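Local coordinates for protein transmembrane oligosaccharyl transferase (Archaeoglobus fulgidus, PDB 3WAJ) that is an integral membrane protein of the STT3/AglB family, joining a helical membrane-spanning part to a globular C-terminal part and carrying a bound zinc ion, at residues 125-130 and 169-174; 838-843 and 851-856. All blocks are in the same frame, centred on the assembly; numbering follows the deposited sequence.

Contact 1: 125-130 and 169-174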
ATOM      1  N   TYR A 125      27.878  -1.855  -7.936  1.00 63.53           N
ATOM      2  CA  TYR A 125      29.249  -1.891  -8.420  1.00 70.53           C
ATOM      3  C   TYR A 125      30.204  -1.752  -7.249  1.00 73.48           C
ATOM      4  O   TYR A 125      31.042  -2.622  -7.034  1.00 82.32           O
ATOM      5  CB  TYR A 125      29.529  -0.778  -9.443  1.00 72.45           C
ATOM      6  CG  TYR A 125      30.997  -0.699  -9.805  1.00 77.98           C
ATOM      7  CD1 TYR A 125      31.515  -1.464 -10.845  1.00 84.79           C
ATOM      8  CD2 TYR A 125      31.872   0.116  -9.093  1.00 81.21           C
ATOM      9  CE1 TYR A 125      32.871  -1.420 -11.169  1.00 86.19           C
ATOM     10  CE2 TYR A 125      33.225   0.170  -9.407  1.00 85.66           C
ATOM     11  CZ  TYR A 125      33.718  -0.600 -10.447  1.00 86.79           C
ATOM     12  OH  TYR A 125      35.057  -0.546 -10.763  1.00 86.97           O
ATOM     13  N   LEU A 126      30.059  -0.663  -6.491  1.00 68.03           N
ATOM     14  CA  LEU A 126      30.907  -0.405  -5.326  1.00 60.70           C
ATOM     15  C   LEU A 126      30.961  -1.599  -4.395  1.00 63.19           C
ATOM     16  O   LEU A 126      32.049  -2.025  -4.008  1.00 72.84           O
ATOM     17  CB  LEU A 126      30.439   0.829  -4.549  1.00 56.04           C
ATOM     18  CG  LEU A 126      31.327   1.148  -3.343  1.00 63.44           C
ATOM     19  CD1 LEU A 126      32.766   1.332  -3.803  1.00 65.56           C
ATOM     20  CD2 LEU A 126      30.853   2.379  -2.582  1.00 65.62           C
ATOM     21  N   LEU A 127      29.800  -2.151  -4.044  1.00 57.40           N
ATOM     22  CA  LEU A 127      29.753  -3.306  -3.136  1.00 60.74           C
ATOM     23  C   LEU A 127      30.397  -4.581  -3.697  1.00 68.65           C
ATOM     24  O   LEU A 127      31.199  -5.213  -3.011  1.00 73.05           O
ATOM     25  CB  LEU A 127      28.326  -3.611  -2.676  1.00 55.53           C
ATOM     26  CG  LEU A 127      28.172  -4.911  -1.880  1.00 58.24           C
ATOM     27  CD1 LEU A 127      28.877  -4.834  -0.529  1.00 55.57           C
ATOM     28  CD2 LEU A 127      26.710  -5.254  -1.697  1.00 60.28           C
ATOM     29  N   THR A 128      30.046  -4.971  -4.923  1.00 67.88           N
ATOM     30  CA  THR A 128      30.602  -6.208  -5.470  1.00 75.58           C
ATOM     31  C   THR A 128      32.022  -6.029  -6.009  1.00 77.85           C
ATOM     32  O   THR A 128      32.689  -7.008  -6.341  1.00 72.10           O
ATOM     33  CB  THR A 128      29.710  -6.892  -6.548  1.00 64.82           C
ATOM     34  OG1 THR A 128      30.393  -6.877  -7.800  1.00 66.74           O
ATOM     35  CG2 THR A 128      28.389  -6.210  -6.704  1.00 52.83           C
ATOM     36  N   ARG A 129      32.473  -4.781  -6.096  1.00 80.49           N
ATOM     37  CA  ARG A 129      33.883  -4.498  -6.363  1.00 82.77           C
ATOM     38  C   ARG A 129      34.681  -4.689  -5.074  1.00 82.77           C
ATOM     39  O   ARG A 129      35.751  -5.291  -5.076  1.00 83.90           O
ATOM     40  CB  ARG A 129      34.057  -3.064  -6.874  1.00 85.79           C
ATOM     41  CG  ARG A 129      35.392  -2.761  -7.547  1.00 97.09           C
ATOM     42  CD  ARG A 129      36.484  -2.362  -6.552  1.00107.19           C
ATOM     43  NE  ARG A 129      36.300  -1.005  -6.035  1.00111.96           N
ATOM     44  CZ  ARG A 129      37.191  -0.024  -6.160  1.00115.10           C
ATOM     45  NH1 ARG A 129      38.346  -0.244  -6.779  1.00116.69           N
ATOM     46  NH2 ARG A 129      36.929   1.179  -5.658  1.00113.25           N
ATOM     47  N   GLU A 130      34.142  -4.173  -3.974  1.00 79.74           N
ATOM     48  CA  GLU A 130      34.848  -4.128  -2.696  1.00 73.78           C
ATOM     49  C   GLU A 130      34.961  -5.490  -2.032  1.00 70.05           C
ATOM     50  O   GLU A 130      35.781  -5.690  -1.128  1.00 67.96           O
ATOM     51  CB  GLU A 130      34.149  -3.147  -1.751  1.00 76.16           C
ATOM     52  CG  GLU A 130      35.017  -1.977  -1.344  1.00 81.46           C
ATOM     53  CD  GLU A 130      36.005  -1.592  -2.423  1.00 88.23           C
ATOM     54  OE1 GLU A 130      35.578  -1.193  -3.526  1.00 89.23           O
ATOM     55  OE2 GLU A 130      37.220  -1.691  -2.166  1.00 97.07           O
ATOM     56  N   TRP A 169      20.320   2.719  -0.079  1.00 45.48           N
ATOM     57  CA  TRP A 169      21.179   3.072   1.045  1.00 47.11           C
ATOM     58  C   TRP A 169      21.710   1.848   1.803  1.00 52.50           C
ATOM     59  O   TRP A 169      22.789   1.910   2.397  1.00 62.55           O
ATOM     60  CB  TRP A 169      20.508   4.099   1.981  1.00 40.51           C
ATOM     61  CG  TRP A 169      20.249   5.429   1.291  1.00 43.73           C
ATOM     62  CD1 TRP A 169      19.029   5.998   1.025  1.00 44.81           C
ATOM     63  CD2 TRP A 169      21.234   6.331   0.754  1.00 43.95           C
ATOM     64  NE1 TRP A 169      19.198   7.197   0.370  1.00 41.62           N
ATOM     65  CE2 TRP A 169      20.537   7.423   0.186  1.00 45.03           C
ATOM     66  CE3 TRP A 169      22.631   6.320   0.697  1.00 43.89           C
ATOM     67  CZ2 TRP A 169      21.201   8.499  -0.429  1.00 43.17           C
ATOM     68  CZ3 TRP A 169      23.287   7.382   0.092  1.00 42.72           C
ATOM     69  CH2 TRP A 169      22.572   8.457  -0.467  1.00 45.66           C
ATOM     70  N   GLN A 170      20.978   0.737   1.788  1.00 46.14           N
ATOM     71  CA  GLN A 170      21.460  -0.454   2.492  1.00 47.45           C
ATOM     72  C   GLN A 170      22.712  -0.998   1.814  1.00 49.44           C
ATOM     73  O   GLN A 170      23.740  -1.214   2.463  1.00 44.64           O
ATOM     74  CB  GLN A 170      20.403  -1.557   2.563  1.00 47.11           C
ATOM     75  CG  GLN A 170      20.844  -2.736   3.432  1.00 50.15           C
ATOM     76  CD  GLN A 170      20.060  -4.001   3.149  1.00 53.11           C
ATOM     77  OE1 GLN A 170      19.281  -4.470   3.985  1.00 61.01           O
ATOM     78  NE2 GLN A 170      20.261  -4.561   1.965  1.00 45.94           N
ATOM     79  N   VAL A 171      22.606  -1.213   0.504  1.00 50.59           N
ATOM     80  CA  VAL A 171      23.732  -1.646  -0.316  1.00 52.95           C
ATOM     81  C   VAL A 171      24.880  -0.640  -0.233  1.00 57.19           C
ATOM     82  O   VAL A 171      26.037  -1.024  -0.060  1.00 66.18           O
ATOM     83  CB  VAL A 171      23.304  -1.858  -1.774  1.00 48.46           C
ATOM     84  CG1 VAL A 171      24.481  -2.342  -2.625  1.00 42.78           C
ATOM     85  CG2 VAL A 171      22.165  -2.862  -1.835  1.00 44.95           C
ATOM     86  N   SER A 172      24.550   0.642  -0.353  1.00 49.12           N
ATOM     87  CA  SER A 172      25.526   1.718  -0.195  1.00 46.58           C
ATOM     88  C   SER A 172      26.244   1.603   1.128  1.00 53.75           C
ATOM     89  O   SER A 172      27.460   1.764   1.185  1.00 55.82           O
ATOM     90  CB  SER A 172      24.858   3.099  -0.267  1.00 42.93           C
ATOM     91  OG  SER A 172      24.453   3.398  -1.584  1.00 44.01           O
ATOM     92  N   ALA A 173      25.489   1.342   2.196  1.00 55.99           N
ATOM     93  CA  ALA A 173      26.075   1.264   3.528  1.00 53.86           C
ATOM     94  C   ALA A 173      27.077   0.109   3.614  1.00 57.82           C
ATOM     95  O   ALA A 173      28.157   0.267   4.175  1.00 57.18           O
ATOM     96  CB  ALA A 173      25.001   1.137   4.594  1.00 47.73           C
ATOM     97  N   LEU A 174      26.725  -1.040   3.039  1.00 56.36           N
ATOM     98  CA  LEU A 174      27.622  -2.189   3.024  1.00 55.51           C
ATOM     99  C   LEU A 174      28.904  -1.889   2.232  1.00 58.76           C
ATOM    100  O   LEU A 174      30.017  -2.007   2.759  1.00 59.07           O
ATOM    101  CB  LEU A 174      26.918  -3.401   2.425  1.00 55.58           C
ATOM    102  CG  LEU A 174      25.659  -3.917   3.110  1.00 60.39           C
ATOM    103  CD1 LEU A 174      25.043  -5.028   2.277  1.00 65.22           C
ATOM    104  CD2 LEU A 174      25.950  -4.410   4.524  1.00 56.60           C
TER
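L127 presents its two methyl branches to different residues of the facing helix, V171 and L174, which stand close to one turn apart. Apolar contact is the sole kind of interaction across this pair. CD2 of L127 rests 3.8 Å from CG1 of V171, a side chain it meets at about a right angle. The other branch, CD1, lies 3.8 Å from CB of L174 and also nears that residue's main chain, its distance to L174 C being 4.0 Å. With CG of L127 anti to the backbone N (chi1 172°), the fork reaches toward 169-174, one branch to each residue. Further apolar cover comes from helix 405-420, where L410 touches L127 and W413 touches L174.

No hydrogen bond crosses between 125-130 and 169-174. R129 NE forms a salt bridge to E130 OE1 at 2.6 Å, while S172 OG bonds to F168 O. Next to them, E130 O makes a weak hydrogen bond to N182 ND2. The two segments form one part of a longer helix-helix interface in the STT3 N-terminal region, continuing through L178 and T176. Its cohesion comes from burying aliphatic carbons, and its geometry from shape rather than directional bonding.

Contact 2: 838-843 and 851-856; sequences TPYHIK and ITIYES
Y840 and I851 form a single antiparallel hydrogen-bonded pair. Y840 N donates to I851 O at 2.9 Å, and I851 N returns the bond to Y840 O at 3.0 Å, with both donors in the plane of the carbonyl they reach. The dense side is formed by Y840, I842, I851 and I853. I842 and I851 meet at about a right angle through their CD1 methyls, 3.5 Å apart. Farther along, CG1 of I853 approaches CE2 of the Y840 ring obliquely, at 3.4 Å. Having CG anti to its carbonyl carbon (chi1 -68°), Y840 turns its ring along 851-853, so that I851 O also lies at the ring edge, near its plane. The hydroxyl bonds to Y826 O, while V782 covers I851 and A780 covers I853.

The contact thins at T852. P839 CB does lie 3.1 Å from I851 O, yet exposed T852 keeps its CG2 4.4 Å from P839 CB, and H841 directs its first side-chain bond away from 851-856. Beyond I853 the chain leaves for helix 855-860. The return segment is therefore pinned to strand 835-844 by one backbone pair, while its isoleucines fill the space between that strand and strand 780-785 with aliphatic carbon.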
ATOM      1  N   THR A 838     -38.703  12.917 -10.264  1.00 60.85           N
ATOM      2  CA  THR A 838     -40.122  12.951  -9.906  1.00 57.53           C
ATOM      3  C   THR A 838     -40.211  13.422  -8.464  1.00 57.41           C
ATOM      4  O   THR A 838     -39.233  13.346  -7.729  1.00 60.75           O
ATOM      5  CB  THR A 838     -40.798  11.560 -10.001  1.00 51.21           C
ATOM      6  OG1 THR A 838     -40.416  10.765  -8.870  1.00 50.67           O
ATOM      7  CG2 THR A 838     -40.427  10.839 -11.307  1.00 40.80           C
ATOM      8  N   PRO A 839     -41.386  13.914  -8.053  1.00 63.60           N
ATOM      9  CA  PRO A 839     -41.602  14.136  -6.618  1.00 61.31           C
ATOM     10  C   PRO A 839     -41.725  12.784  -5.930  1.00 59.90           C
ATOM     11  O   PRO A 839     -41.814  11.764  -6.621  1.00 64.89           O
ATOM     12  CB  PRO A 839     -42.949  14.863  -6.579  1.00 61.08           C
ATOM     13  CG  PRO A 839     -43.614  14.520  -7.882  1.00 58.76           C
ATOM     14  CD  PRO A 839     -42.508  14.409  -8.875  1.00 59.78           C
ATOM     15  N   TYR A 840     -41.724  12.760  -4.604  1.00 53.66           N
ATOM     16  CA  TYR A 840     -41.973  11.510  -3.901  1.00 54.37           C
ATOM     17  C   TYR A 840     -43.446  11.111  -4.056  1.00 60.19           C
ATOM     18  O   TYR A 840     -44.345  11.941  -3.880  1.00 63.00           O
ATOM     19  CB  TYR A 840     -41.644  11.649  -2.414  1.00 55.66           C
ATOM     20  CG  TYR A 840     -40.184  11.838  -2.055  1.00 51.27           C
ATOM     21  CD1 TYR A 840     -39.320  10.758  -1.980  1.00 44.62           C
ATOM     22  CD2 TYR A 840     -39.689  13.094  -1.738  1.00 52.53           C
ATOM     23  CE1 TYR A 840     -37.999  10.930  -1.623  1.00 45.00           C
ATOM     24  CE2 TYR A 840     -38.368  13.277  -1.383  1.00 52.06           C
ATOM     25  CZ  TYR A 840     -37.530  12.193  -1.329  1.00 51.26           C
ATOM     26  OH  TYR A 840     -36.215  12.373  -0.971  1.00 53.56           O
ATOM     27  N   HIS A 841     -43.697   9.848  -4.385  1.00 61.45           N
ATOM     28  CA  HIS A 841     -45.066   9.340  -4.411  1.00 64.01           C
ATOM     29  C   HIS A 841     -45.301   8.499  -3.154  1.00 72.83           C
ATOM     30  O   HIS A 841     -44.868   7.344  -3.086  1.00 78.34           O
ATOM     31  CB  HIS A 841     -45.329   8.501  -5.670  1.00 59.42           C
ATOM     32  CG  HIS A 841     -44.768   9.096  -6.926  1.00 70.17           C
ATOM     33  ND1 HIS A 841     -45.330  10.190  -7.548  1.00 77.41           N
ATOM     34  CD2 HIS A 841     -43.693   8.746  -7.674  1.00 70.52           C
ATOM     35  CE1 HIS A 841     -44.622  10.492  -8.624  1.00 79.99           C
ATOM     36  NE2 HIS A 841     -43.623   9.633  -8.723  1.00 73.55           N
ATOM     37  N   ILE A 842     -45.954   9.082  -2.150  1.00 70.50           N
ATOM     38  CA  ILE A 842     -46.324   8.324  -0.959  1.00 70.71           C
ATOM     39  C   ILE A 842     -47.601   7.577  -1.262  1.00 76.54           C
ATOM     40  O   ILE A 842     -48.465   8.068  -2.000  1.00 79.62           O
ATOM     41  CB  ILE A 842     -46.649   9.205   0.247  1.00 71.22           C
ATOM     42  CG1 ILE A 842     -46.422  10.666  -0.071  1.00 82.45           C
ATOM     43  CG2 ILE A 842     -45.869   8.786   1.487  1.00 62.90           C
ATOM     44  CD1 ILE A 842     -47.163  11.533   0.874  1.00 88.24           C
ATOM     45  N   LYS A 843     -47.732   6.402  -0.664  1.00 70.82           N
ATOM     46  CA  LYS A 843     -48.910   5.593  -0.862  1.00 73.16           C
ATOM     47  C   LYS A 843     -49.244   4.941   0.465  1.00 79.89           C
ATOM     48  O   LYS A 843     -48.415   4.236   1.052  1.00 82.06           O
ATOM     49  CB  LYS A 843     -48.655   4.547  -1.948  1.00 70.47           C
ATOM     50  CG  LYS A 843     -49.832   3.645  -2.280  1.00 73.67           C
ATOM     51  CD  LYS A 843     -49.385   2.516  -3.203  1.00 75.98           C
ATOM     52  CE  LYS A 843     -50.524   1.567  -3.558  1.00 81.85           C
ATOM     53  NZ  LYS A 843     -51.492   2.182  -4.517  1.00 89.56           N
ATOM     54  N   ILE A 851     -45.241  14.635  -2.831  1.00 73.51           N
ATOM     55  CA  ILE A 851     -44.462  15.614  -2.069  1.00 71.63           C
ATOM     56  C   ILE A 851     -43.239  16.085  -2.840  1.00 70.32           C
ATOM     57  O   ILE A 851     -42.552  15.287  -3.495  1.00 70.33           O
ATOM     58  CB  ILE A 851     -43.871  15.010  -0.774  1.00 74.00           C
ATOM     59  CG1 ILE A 851     -44.669  13.806  -0.289  1.00 74.79           C
ATOM     60  CG2 ILE A 851     -43.706  16.068   0.320  1.00 69.94           C
ATOM     61  CD1 ILE A 851     -44.015  13.122   0.896  1.00 75.63           C
ATOM     62  N   THR A 852     -42.936  17.370  -2.723  1.00 64.47           N
ATOM     63  CA  THR A 852     -41.620  17.851  -3.110  1.00 68.08           C
ATOM     64  C   THR A 852     -40.930  18.352  -1.839  1.00 69.51           C
ATOM     65  O   THR A 852     -41.565  18.985  -0.985  1.00 69.03           O
ATOM     66  CB  THR A 852     -41.678  18.923  -4.219  1.00 65.84           C
ATOM     67  OG1 THR A 852     -41.381  20.215  -3.673  1.00 65.93           O
ATOM     68  CG2 THR A 852     -43.053  18.924  -4.884  1.00 59.45           C
ATOM     69  N   ILE A 853     -39.645  18.026  -1.703  1.00 64.92           N
ATOM     70  CA  ILE A 853     -38.871  18.360  -0.509  1.00 63.11           C
ATOM     71  C   ILE A 853     -37.793  19.373  -0.877  1.00 61.45           C
ATOM     72  O   ILE A 853     -37.216  19.296  -1.966  1.00 68.36           O
ATOM     73  CB  ILE A 853     -38.190  17.100   0.079  1.00 70.15           C
ATOM     74  CG1 ILE A 853     -39.236  16.050   0.464  1.00 70.89           C
ATOM     75  CG2 ILE A 853     -37.337  17.445   1.292  1.00 66.52           C
ATOM     76  CD1 ILE A 853     -40.099  16.470   1.638  1.00 70.74           C
ATOM     77  N   TYR A 854     -37.508  20.310   0.023  1.00 57.96           N
ATOM     78  CA  TYR A 854     -36.452  21.290  -0.229  1.00 58.29           C
ATOM     79  C   TYR A 854     -35.186  21.022   0.596  1.00 58.10           C
ATOM     80  O   TYR A 854     -35.236  20.397   1.672  1.00 52.34           O
ATOM     81  CB  TYR A 854     -36.990  22.732  -0.086  1.00 58.94           C
ATOM     82  CG  TYR A 854     -38.110  22.981  -1.067  1.00 69.33           C
ATOM     83  CD1 TYR A 854     -37.836  23.325  -2.388  1.00 77.03           C
ATOM     84  CD2 TYR A 854     -39.439  22.811  -0.696  1.00 71.68           C
ATOM     85  CE1 TYR A 854     -38.857  23.526  -3.309  1.00 78.70           C
ATOM     86  CE2 TYR A 854     -40.472  23.009  -1.612  1.00 76.68           C
ATOM     87  CZ  TYR A 854     -40.173  23.366  -2.917  1.00 78.35           C
ATOM     88  OH  TYR A 854     -41.183  23.566  -3.834  1.00 76.96           O
ATOM     89  N   GLU A 855     -34.058  21.481   0.057  1.00 56.71           N
ATOM     90  CA  GLU A 855     -32.742  21.212   0.616  1.00 53.14           C
ATOM     91  C   GLU A 855     -32.643  21.545   2.106  1.00 58.79           C
ATOM     92  O   GLU A 855     -32.001  20.816   2.868  1.00 60.64           O
ATOM     93  CB  GLU A 855     -31.670  21.947  -0.214  1.00 45.25           C
ATOM     94  CG  GLU A 855     -30.248  21.854   0.319  1.00 45.37           C
ATOM     95  CD  GLU A 855     -29.628  20.477   0.119  1.00 57.56           C
ATOM     96  OE1 GLU A 855     -30.347  19.557  -0.347  1.00 60.51           O
ATOM     97  OE2 GLU A 855     -28.416  20.323   0.420  1.00 56.99           O
ATOM     98  N   SER A 856     -33.301  22.624   2.526  1.00 63.78           N
ATOM     99  CA  SER A 856     -33.186  23.074   3.913  1.00 64.40           C
ATOM    100  C   SER A 856     -33.924  22.112   4.841  1.00 65.36           C
ATOM    101  O   SER A 856     -33.468  21.839   5.958  1.00 69.34           O
ATOM    102  CB  SER A 856     -33.707  24.502   4.080  1.00 63.66           C
ATOM    103  OG  SER A 856     -35.113  24.550   3.956  1.00 67.16           O
TER

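Contacts 1 and 2 illustrate two ways of joining chain segments in one protein: aliphatic side chains between membrane helices, and a backbone pair backed by isoleucines in a beta domain. They follow one another along the chain and lie on opposite sides of its centre, their centres 71 Å apart and their nearest atoms about 49 Å apart, so neither touches the other. Contact 1 belongs to the STT3 N-terminal region, contact 2 to the long peripheral domain. The zinc ion, bound by D47, D161 and H163, relates more directly to contact 1, because H163 stands at the start of helix 163-181, which carries residues 169-174. Neither contact supplies a zinc ligand.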